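Local structure of Wss1p (Saccharomyces cerevisiae FostersO, 5XBN) at residues Leu45-Glu50 / Phe101-Met106; Asn62-Thr67 / Tyr130-Glu135. The protein is a zinc-dependent metalloendopeptidase that cleaves DNA-binding proteins and takes part in the repair of toxic DNA-protein cross-links. All coordinates share one frame; numbering follows the deposited sequence.

Overall arrangement
From the N terminus the chain forms strand 29-33, then helix 41-54, which supplies the first half of interaction 1. Helix 56-62 follows, and its C-terminal end, running on toward strand 66-72, gives the first half of interaction 2. After the rest of the sheet, residues 101-106 return to helix 41-54 and close interaction 1 just as helix 106-118 begins. That helix carries the zinc ligand His115. Residues 130-135 of helix 127-145 then close interaction 2. The two closures cross rather than nest. Their centres are about 21 Å apart, on opposite sides of the chain's centre; interaction 1 ties helix 41-54 to the start of helix 106-118, interaction 2 the end of helix 56-62 to helix 127-145.

Interaction 1. Residues Leu45-Glu50 / Phe101-Met106; sequences LNLIKE and FQFLPM
Leu47 holds CG anti to its backbone N (chi1 -180°), which carries CG out from helix 41-54 toward 101-106, and chi2 (53°) turns its two methyls to Met106 and Phe103. Leu47 CD1 lies 3.9 Å from SE of Met106, a selenomethionine, while Leu47 CD2 comes 4.0 Å from Phe103 CD1, approaching that ring obliquely. The Met106 chain is bent at both chi2 and chi3 (83° each), and this double bend brings Met106 CE 3.6 Å from Glu50 CG. Glu50 thus takes part through its aliphatic stem, which the Met106 side chain crosses at about a right angle. Leu47 is the shared partner, running past the Phe103 and Met106 side chains in the reverse sense. With an alanine at Leu47 both methyls would go, and a gap would probably open between Phe103 and Met106, leaving the selenomethionine tip freer to turn. Phe103 also touches Asp43 and Ala44, and Met106 touches Ile51, so the same helix extends the patch in both directions. Apolar packing carries this contact near the surface, away from the zinc site, joining helix 41-54 of the WLM metalloprotease domain to the loop and first residue of helix 106-118, the helix bearing the HExxH zinc-binding motif.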
loop_
_atom_site.group_PDB
_atom_site.type_symbol
_atom_site.label_atom_id
_atom_site.label_comp_id
_atom_site.label_asym_id
_atom_site.label_seq_id
_atom_site.Cartn_x
_atom_site.Cartn_y
_atom_site.Cartn_z
ATOM N N LEU A 45 1.910 12.005 -4.029
ATOM C CA LEU A 45 1.477 11.271 -5.212
ATOM C C LEU A 45 2.604 10.414 -5.793
ATOM O O LEU A 45 2.381 9.263 -6.198
ATOM C CB LEU A 45 0.941 12.239 -6.275
ATOM C CG LEU A 45 0.321 11.585 -7.506
ATOM C CD1 LEU A 45 -0.858 10.696 -7.106
ATOM C CD2 LEU A 45 -0.103 12.625 -8.544
ATOM N N ASN A 46 3.816 10.962 -5.831
ATOM C CA ASN A 46 4.953 10.182 -6.305
ATOM C C ASN A 46 5.163 8.967 -5.410
ATOM O O ASN A 46 5.456 7.873 -5.893
ATOM C CB ASN A 46 6.234 11.032 -6.354
ATOM C CG ASN A 46 7.471 10.209 -6.690
ATOM O OD1 ASN A 46 8.232 9.814 -5.797
ATOM N ND2 ASN A 46 7.677 9.941 -7.978
ATOM N N LEU A 47 4.975 9.167 -4.110
ATOM C CA LEU A 47 5.187 8.120 -3.120
ATOM C C LEU A 47 4.198 6.969 -3.300
ATOM O O LEU A 47 4.600 5.811 -3.350
ATOM C CB LEU A 47 5.083 8.706 -1.715
ATOM C CG LEU A 47 5.281 7.790 -0.510
ATOM C CD1 LEU A 47 6.587 7.016 -0.618
ATOM C CD2 LEU A 47 5.257 8.630 0.754
ATOM N N ILE A 48 2.907 7.274 -3.426
ATOM C CA ILE A 48 1.928 6.192 -3.541
ATOM C C ILE A 48 2.057 5.503 -4.907
ATOM O O ILE A 48 1.813 4.303 -5.032
ATOM C CB ILE A 48 0.472 6.701 -3.301
ATOM C CG1 ILE A 48 -0.437 5.533 -2.865
ATOM C CG2 ILE A 48 -0.080 7.397 -4.525
ATOM C CD1 ILE A 48 -1.785 5.983 -2.295
ATOM N N LYS A 49 2.500 6.238 -5.924
ATOM C CA LYS A 49 2.738 5.608 -7.221
ATOM C C LYS A 49 3.963 4.724 -7.181
ATOM O O LYS A 49 4.025 3.731 -7.895
ATOM C CB LYS A 49 2.896 6.660 -8.321
ATOM C CG LYS A 49 1.569 7.306 -8.679
ATOM C CD LYS A 49 1.696 8.221 -9.892
ATOM C CE LYS A 49 0.329 8.810 -10.234
ATOM N NZ LYS A 49 0.310 9.549 -11.539
ATOM N N GLU A 50 4.944 5.091 -6.358
ATOM C CA GLU A 50 6.134 4.253 -6.229
ATOM C C GLU A 50 5.775 2.976 -5.472
ATOM O O GLU A 50 6.262 1.905 -5.805
ATOM C CB GLU A 50 7.273 5.002 -5.534
ATOM C CG GLU A 50 8.593 4.222 -5.443
ATOM C CD GLU A 50 9.221 3.898 -6.801
ATOM O OE1 GLU A 50 8.882 4.553 -7.807
ATOM O OE2 GLU A 50 10.076 2.986 -6.861
ATOM N N PHE A 101 3.327 17.107 7.894
ATOM C CA PHE A 101 4.358 17.462 6.925
ATOM C C PHE A 101 5.352 16.338 6.705
ATOM O O PHE A 101 6.083 16.335 5.717
ATOM C CB PHE A 101 5.116 18.723 7.366
ATOM C CG PHE A 101 4.318 19.985 7.237
ATOM C CD1 PHE A 101 3.516 20.420 8.280
ATOM C CD2 PHE A 101 4.369 20.739 6.077
ATOM C CE1 PHE A 101 2.769 21.583 8.167
ATOM C CE2 PHE A 101 3.632 21.908 5.957
ATOM C CZ PHE A 101 2.827 22.330 7.006
ATOM N N GLN A 102 5.386 15.391 7.631
ATOM C CA GLN A 102 6.378 14.332 7.579
ATOM C C GLN A 102 5.767 13.046 7.030
ATOM O O GLN A 102 4.740 12.579 7.522
ATOM C CB GLN A 102 6.964 14.088 8.965
ATOM C CG GLN A 102 8.119 13.109 8.986
ATOM C CD GLN A 102 9.306 13.639 9.767
ATOM O OE1 GLN A 102 10.323 14.023 9.186
ATOM N NE2 GLN A 102 9.180 13.671 11.090
ATOM N N PHE A 103 6.400 12.490 6.005
ATOM C CA PHE A 103 5.965 11.217 5.452
ATOM C C PHE A 103 6.545 10.052 6.246
ATOM O O PHE A 103 7.687 10.108 6.710
ATOM C CB PHE A 103 6.364 11.112 3.977
ATOM C CG PHE A 103 5.610 12.060 3.078
ATOM C CD1 PHE A 103 4.264 11.861 2.819
ATOM C CD2 PHE A 103 6.244 13.144 2.497
ATOM C CE1 PHE A 103 3.564 12.714 2.006
ATOM C CE2 PHE A 103 5.546 14.013 1.677
ATOM C CZ PHE A 103 4.204 13.798 1.429
ATOM N N LEU A 104 5.752 8.995 6.405
ATOM C CA LEU A 104 6.241 7.760 7.004
ATOM C C LEU A 104 7.321 7.164 6.109
ATOM O O LEU A 104 7.349 7.427 4.902
ATOM C CB LEU A 104 5.095 6.754 7.198
ATOM C CG LEU A 104 3.901 7.143 8.076
ATOM C CD1 LEU A 104 2.835 6.045 8.024
ATOM C CD2 LEU A 104 4.333 7.387 9.516
ATOM N N PRO A 105 8.221 6.356 6.691
ATOM C CA PRO A 105 9.242 5.709 5.864
ATOM C C PRO A 105 8.614 4.747 4.863
ATOM O O PRO A 105 7.591 4.130 5.166
ATOM C CB PRO A 105 10.099 4.947 6.887
ATOM C CG PRO A 105 9.836 5.620 8.189
ATOM C CD PRO A 105 8.403 6.066 8.123
HETATM N N MSE A 106 9.230 4.631 3.694
HETATM C CA MSE A 106 8.768 3.729 2.654
HETATM C C MSE A 106 8.582 2.300 3.155
HETATM O O MSE A 106 7.629 1.618 2.763
HETATM C CB MSE A 106 9.755 3.750 1.489
HETATM C CG MSE A 106 9.446 2.751 0.408
HETATM SE SE MSE A 106 8.114 3.451 -0.814
HETATM C CE MSE A 106 9.328 4.481 -1.933
#

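Interaction 2. Residues Asn62-Thr67 / Tyr130-Glu135; sequences NHFKVT and YNKLDE
Lys132 reaches from helix 127-145 to Asn62 and Phe64, at the place where helix 56-62 ends in a Schellman motif: the helix is closed at His63, whose phi is positive, and the chain then runs on toward strand 66-72. The lysine sets off with CG trans to its backbone N (chi1 179°), bends once at chi2 (67°), and is extended from there to the ammonium. That single kink lets Lys132 CE pass the end of the Phe64 ring, 4.1 Å from Phe64 CZ and oblique to it, before NZ arrives at Asn62. Asn62 and Phe64 share the same first torsion, each with CG opposite its own carbonyl carbon. In this conformation CB of Asn62 sits over the centre of one face of the Phe64 ring, 3.5 Å above its plane, so the two side chains are layered and both point toward helix 127-145. The Asn62 amide is engaged at both ends: ND2 donates to the carbonyl oxygen of Leu58, one turn back in its own helix, and OD1 accepts from the lysine. The first of these bonds probably helps fix the rotation of the amide and so presents OD1 to the ammonium. Phe64 is buried, with Leu121 and Leu136 also against it, while Lys132 touches Thr118, Leu121 and Phe122. The side chain of Phe64 is about 9 Å from that of the zinc ligand His119, just past helix 106-118. At the polar end, Lys132 NZ stands 2.8 Å from Asn62 OD1, tilted 35° from the carbonyl plane.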
loop_
_atom_site.group_PDB
_atom_site.type_symbol
_atom_site.label_atom_id
_atom_site.label_comp_id
_atom_site.label_asym_id
_atom_site.label_seq_id
_atom_site.Cartn_x
_atom_site.Cartn_y
_atom_site.Cartn_z
ATOM N N ASN A 62 0.385 -13.161 -7.378
ATOM C CA ASN A 62 -0.688 -13.603 -6.504
ATOM C C ASN A 62 -2.092 -13.366 -7.067
ATOM O O ASN A 62 -3.087 -13.618 -6.386
ATOM C CB ASN A 62 -0.549 -12.928 -5.139
ATOM C CG ASN A 62 0.630 -13.459 -4.362
ATOM O OD1 ASN A 62 0.518 -14.485 -3.699
ATOM N ND2 ASN A 62 1.782 -12.783 -4.457
ATOM N N HIS A 63 -2.156 -12.891 -8.305
ATOM C CA HIS A 63 -3.428 -12.579 -8.963
ATOM C C HIS A 63 -4.249 -11.561 -8.181
ATOM O O HIS A 63 -5.478 -11.620 -8.181
ATOM C CB HIS A 63 -4.245 -13.861 -9.181
ATOM C CG HIS A 63 -3.425 -15.009 -9.680
ATOM N ND1 HIS A 63 -2.691 -14.945 -10.845
ATOM C CD2 HIS A 63 -3.211 -16.244 -9.168
ATOM C CE1 HIS A 63 -2.060 -16.091 -11.030
ATOM N NE2 HIS A 63 -2.361 -16.899 -10.029
ATOM N N PHE A 64 -3.567 -10.614 -7.534
ATOM C CA PHE A 64 -4.227 -9.549 -6.796
ATOM C C PHE A 64 -4.634 -8.427 -7.732
ATOM O O PHE A 64 -3.860 -8.035 -8.616
ATOM C CB PHE A 64 -3.309 -8.953 -5.723
ATOM C CG PHE A 64 -3.032 -9.859 -4.549
ATOM C CD1 PHE A 64 -3.920 -10.859 -4.169
ATOM C CD2 PHE A 64 -1.870 -9.679 -3.803
ATOM C CE1 PHE A 64 -3.637 -11.666 -3.071
ATOM C CE2 PHE A 64 -1.591 -10.474 -2.711
ATOM C CZ PHE A 64 -2.471 -11.466 -2.342
ATOM N N LYS A 65 -5.835 -7.898 -7.508
ATOM C CA LYS A 65 -6.322 -6.695 -8.203
ATOM C C LYS A 65 -6.815 -5.679 -7.184
ATOM O O LYS A 65 -7.427 -6.059 -6.191
ATOM C CB LYS A 65 -7.461 -7.039 -9.167
ATOM C CG LYS A 65 -7.052 -7.936 -10.333
ATOM C CD LYS A 65 -6.152 -7.193 -11.316
ATOM C CE LYS A 65 -5.868 -8.048 -12.548
ATOM N NZ LYS A 65 -5.042 -7.308 -13.544
ATOM N N VAL A 66 -6.536 -4.398 -7.429
ATOM C CA VAL A 66 -7.062 -3.303 -6.603
ATOM C C VAL A 66 -7.659 -2.246 -7.530
ATOM O O VAL A 66 -7.052 -1.906 -8.535
ATOM C CB VAL A 66 -5.977 -2.661 -5.713
ATOM C CG1 VAL A 66 -6.516 -1.409 -4.989
ATOM C CG2 VAL A 66 -5.449 -3.668 -4.695
ATOM N N THR A 67 -8.849 -1.740 -7.220
ATOM C CA THR A 67 -9.428 -0.722 -8.083
ATOM C C THR A 67 -8.846 0.641 -7.728
ATOM O O THR A 67 -8.257 1.303 -8.579
ATOM C CB THR A 67 -10.961 -0.704 -7.998
ATOM O OG1 THR A 67 -11.458 -1.998 -8.389
ATOM C CG2 THR A 67 -11.531 0.352 -8.929
ATOM N N TYR A 130 -1.850 -14.218 8.931
ATOM C CA TYR A 130 -0.466 -13.933 9.286
ATOM C C TYR A 130 0.508 -14.776 8.465
ATOM O O TYR A 130 1.599 -14.322 8.108
ATOM C CB TYR A 130 -0.248 -14.163 10.775
ATOM C CG TYR A 130 -0.806 -13.061 11.635
ATOM C CD1 TYR A 130 -0.235 -11.798 11.628
ATOM C CD2 TYR A 130 -1.916 -13.276 12.449
ATOM C CE1 TYR A 130 -0.739 -10.787 12.408
ATOM C CE2 TYR A 130 -2.425 -12.265 13.241
ATOM C CZ TYR A 130 -1.835 -11.022 13.212
ATOM O OH TYR A 130 -2.321 -9.992 13.989
ATOM N N ASN A 131 0.113 -16.004 8.162
ATOM C CA ASN A 131 0.953 -16.863 7.339
ATOM C C ASN A 131 1.157 -16.268 5.959
ATOM O O ASN A 131 2.272 -16.184 5.448
ATOM C CB ASN A 131 0.343 -18.257 7.187
ATOM C CG ASN A 131 1.162 -19.119 6.262
ATOM O OD1 ASN A 131 2.302 -19.449 6.572
ATOM N ND2 ASN A 131 0.620 -19.434 5.100
ATOM N N LYS A 132 0.057 -15.837 5.358
ATOM C CA LYS A 132 0.111 -15.227 4.041
ATOM C C LYS A 132 0.910 -13.922 4.054
ATOM O O LYS A 132 1.725 -13.681 3.157
ATOM C CB LYS A 132 -1.312 -14.977 3.531
ATOM C CG LYS A 132 -1.362 -14.319 2.163
ATOM C CD LYS A 132 -0.834 -15.247 1.106
ATOM C CE LYS A 132 -0.733 -14.557 -0.231
ATOM N NZ LYS A 132 -0.305 -15.559 -1.250
ATOM N N LEU A 133 0.687 -13.086 5.070
ATOM C CA LEU A 133 1.372 -11.796 5.130
ATOM C C LEU A 133 2.874 -12.023 5.250
ATOM O O LEU A 133 3.677 -11.329 4.635
ATOM C CB LEU A 133 0.846 -10.954 6.296
ATOM C CG LEU A 133 1.615 -9.674 6.601
ATOM C CD1 LEU A 133 1.721 -8.794 5.355
ATOM C CD2 LEU A 133 0.943 -8.929 7.745
ATOM N N ASP A 134 3.247 -13.013 6.047
ATOM C CA ASP A 134 4.654 -13.371 6.176
ATOM C C ASP A 134 5.262 -13.804 4.838
ATOM O O ASP A 134 6.376 -13.390 4.500
ATOM C CB ASP A 134 4.805 -14.468 7.220
ATOM C CG ASP A 134 6.205 -14.999 7.282
ATOM O OD1 ASP A 134 7.068 -14.313 7.870
ATOM O OD2 ASP A 134 6.433 -16.086 6.725
ATOM N N GLU A 135 4.532 -14.603 4.057
ATOM C CA GLU A 135 5.000 -14.968 2.718
ATOM C C GLU A 135 5.142 -13.754 1.804
ATOM O O GLU A 135 6.102 -13.665 1.034
ATOM C CB GLU A 135 4.068 -15.981 2.046
ATOM C CG GLU A 135 4.049 -17.362 2.705
ATOM C CD GLU A 135 5.401 -18.055 2.646
ATOM O OE1 GLU A 135 6.074 -17.983 1.586
ATOM O OE2 GLU A 135 5.793 -18.676 3.660
#